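Local atomic coordinates of HTLV-2 integrase catalytic core domain (Human T-cell leukemia virus 2, PDB entry 6QBW), a protein that probably catalyses the insertion of retroviral DNA into host DNA, this chain being the catalytic core domain of the integrase, with an RNase H-like fold. Residues N7-G12 / H66-N71. Residues are numbered along the deposited sequence; the frame is centred on the assembly and turned at random.
Sequences NHIWQG and HINTDN. With CA (calcium ion), chain B.
The imidazoles of His8 and His66 run alongside each other, CD2 of His8 meeting CD2 of His66 at 3.9 Å in the plane of the His66 ring, at its edge. Their planes are turned 66° apart, an oblique pair. CG1 of Ile9 sits over the centre of one face of the His8 ring, which is laid against it with CG of His8 anti to the backbone N (chi1 -180°). At the edge of the Trp10 indole, NE1 donates in the ring plane to a lone pair of Asn7 OD1, 3.0 Å away, which helps fix the ring's rotation. Across the strands, CB of Trp10 touches CG2 of Ile67 on one face of the sheet; on the other, CG2 of Ile9 packs against OD1 of Asn68 at 3.5 Å. Parallel pairing joins 9-12 to 66-68: Trp10 N donates to His66 O at 2.9 Å, nearly straight at 173°, and His66 N to His8 O, Asn68 N to Trp10 O and Gly12 N to Asn68 O continue the ladder. Asp70 OD2 binds calcium at 2.6 Å, while its OD1 accepts a hydrogen bond from Gly72 N; Asp13 and Val14 O complete the site with three waters. The pairing sets Asp70, just beyond strand 66-68, beside Asp13 of strand 9-19, consistent with the metal site of RNase H-like nucleases. Strand 9-19 is central, between 22-31 and 66-68, and 90-92 flanks 66-68 on its far side, with helix 47-61 packed over Trp10 and Ile67 through Phe54.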
loop_
_atom_site.group_PDB
_atom_site.type_symbol
_atom_site.label_atom_id
_atom_site.label_comp_id
_atom_site.label_asym_id
_atom_site.label_seq_id
_atom_site.Cartn_x
_atom_site.Cartn_y
_atom_site.Cartn_z
ATOM N N ASN A 7 -17.080 8.398 2.186
ATOM C CA ASN A 7 -17.325 7.514 3.325
ATOM C C ASN A 7 -18.621 7.788 4.096
ATOM O O ASN A 7 -18.802 7.269 5.193
ATOM C CB ASN A 7 -16.112 7.497 4.267
ATOM C CG ASN A 7 -14.843 7.038 3.571
ATOM O OD1 ASN A 7 -14.882 6.192 2.676
ATOM N ND2 ASN A 7 -13.711 7.593 3.979
ATOM N N HIS A 8 -19.535 8.566 3.520
ATOM C CA HIS A 8 -20.870 8.713 4.095
ATOM C C HIS A 8 -21.645 7.423 3.827
ATOM O O HIS A 8 -22.089 6.756 4.758
ATOM C CB HIS A 8 -21.591 9.943 3.510
ATOM C CG HIS A 8 -22.971 10.165 4.056
ATOM N ND1 HIS A 8 -23.911 10.938 3.408
ATOM C CD2 HIS A 8 -23.576 9.706 5.178
ATOM C CE1 HIS A 8 -25.030 10.957 4.111
ATOM N NE2 HIS A 8 -24.855 10.213 5.189
ATOM N N ILE A 9 -21.778 7.064 2.552
ATOM C CA ILE A 9 -22.516 5.868 2.149
ATOM C C ILE A 9 -21.740 5.075 1.105
ATOM O O ILE A 9 -21.387 5.608 0.055
ATOM C CB ILE A 9 -23.878 6.231 1.533
ATOM C CG1 ILE A 9 -24.741 7.015 2.526
ATOM C CG2 ILE A 9 -24.610 4.973 1.076
ATOM C CD1 ILE A 9 -25.887 7.750 1.863
ATOM N N TRP A 10 -21.485 3.802 1.399
ATOM C CA TRP A 10 -20.901 2.876 0.433
ATOM C C TRP A 10 -21.969 1.909 -0.046
ATOM O O TRP A 10 -22.998 1.725 0.611
ATOM C CB TRP A 10 -19.797 2.038 1.073
ATOM C CG TRP A 10 -18.514 2.730 1.367
ATOM C CD1 TRP A 10 -18.244 4.061 1.273
ATOM C CD2 TRP A 10 -17.324 2.110 1.850
ATOM N NE1 TRP A 10 -16.947 4.306 1.649
ATOM C CE2 TRP A 10 -16.362 3.121 2.011
ATOM C CE3 TRP A 10 -16.975 0.790 2.155
ATOM C CZ2 TRP A 10 -15.069 2.856 2.468
ATOM C CZ3 TRP A 10 -15.685 0.526 2.607
ATOM C CH2 TRP A 10 -14.750 1.555 2.758
ATOM N N GLN A 11 -21.704 1.286 -1.189
ATOM C CA GLN A 11 -22.451 0.124 -1.633
ATOM C C GLN A 11 -21.489 -1.045 -1.785
ATOM O O GLN A 11 -20.321 -0.860 -2.139
ATOM C CB GLN A 11 -23.149 0.406 -2.952
ATOM C CG GLN A 11 -24.340 1.332 -2.811
ATOM C CD GLN A 11 -24.990 1.655 -4.141
ATOM O OE1 GLN A 11 -24.668 1.053 -5.166
ATOM N NE2 GLN A 11 -25.911 2.614 -4.132
ATOM N N GLY A 12 -21.984 -2.244 -1.504
ATOM C CA GLY A 12 -21.173 -3.454 -1.557
ATOM C C GLY A 12 -21.908 -4.590 -2.232
ATOM O O GLY A 12 -23.121 -4.728 -2.084
ATOM N N HIS A 66 -22.352 4.420 6.563
ATOM C CA HIS A 66 -23.404 3.536 6.042
ATOM C C HIS A 66 -22.865 2.611 4.949
ATOM O O HIS A 66 -21.992 2.999 4.170
ATOM C CB HIS A 66 -24.555 4.348 5.439
ATOM C CG HIS A 66 -25.308 5.178 6.430
ATOM N ND1 HIS A 66 -26.296 4.658 7.238
ATOM C CD2 HIS A 66 -25.239 6.500 6.722
ATOM C CE1 HIS A 66 -26.793 5.621 7.995
ATOM N NE2 HIS A 66 -26.167 6.747 7.705
ATOM N N ILE A 67 -23.407 1.394 4.892
ATOM C CA ILE A 67 -23.167 0.476 3.782
ATOM C C ILE A 67 -24.491 -0.130 3.316
ATOM O O ILE A 67 -25.335 -0.483 4.134
ATOM C CB ILE A 67 -22.173 -0.646 4.151
ATOM C CG1 ILE A 67 -22.609 -1.391 5.413
ATOM C CG2 ILE A 67 -20.782 -0.075 4.362
ATOM C CD1 ILE A 67 -21.938 -2.739 5.577
ATOM N N ASN A 68 -24.674 -0.230 2.002
ATOM C CA ASN A 68 -25.869 -0.854 1.430
ATOM C C ASN A 68 -25.484 -2.072 0.592
ATOM O O ASN A 68 -24.617 -1.987 -0.274
ATOM C CB ASN A 68 -26.650 0.151 0.576
ATOM C CG ASN A 68 -27.208 1.304 1.391
ATOM O OD1 ASN A 68 -27.041 2.469 1.032
ATOM N ND2 ASN A 68 -27.870 0.988 2.492
ATOM N N THR A 69 -26.123 -3.205 0.861
ATOM C CA THR A 69 -25.848 -4.437 0.130
ATOM C C THR A 69 -27.145 -5.126 -0.271
ATOM O O THR A 69 -28.231 -4.689 0.095
ATOM C CB THR A 69 -25.012 -5.426 0.969
ATOM O OG1 THR A 69 -25.811 -5.952 2.039
ATOM C CG2 THR A 69 -23.765 -4.748 1.534
ATOM N N ASP A 70 -27.014 -6.201 -1.043
ATOM C CA ASP A 70 -28.144 -7.065 -1.351
ATOM C C ASP A 70 -28.323 -8.070 -0.205
ATOM O O ASP A 70 -27.609 -8.001 0.800
ATOM C CB ASP A 70 -27.963 -7.752 -2.724
ATOM C CG ASP A 70 -26.700 -8.606 -2.822
ATOM O OD1 ASP A 70 -26.099 -8.956 -1.789
ATOM O OD2 ASP A 70 -26.304 -8.944 -3.955
ATOM N N ASN A 71 -29.273 -8.992 -0.362
ATOM C CA ASN A 71 -29.522 -10.046 0.625
ATOM C C ASN A 71 -28.671 -11.290 0.393
ATOM O O ASN A 71 -29.045 -12.382 0.812
ATOM C CB ASN A 71 -31.000 -10.447 0.604
ATOM C CG ASN A 71 -31.910 -9.305 0.980
ATOM O OD1 ASN A 71 -31.553 -8.139 0.818
ATOM N ND2 ASN A 71 -33.096 -9.632 1.488
HETATM CA CA CA B . -24.739 -10.452 -5.313
HETATM O O HOH W 1 -24.990 -5.842 -3.382
HETATM O O HOH W 2 -24.034 -10.283 -2.978
HETATM O O HOH W 3 -25.231 -9.019 -7.332
HETATM O O HOH W 4 -24.266 -12.663 -5.798
#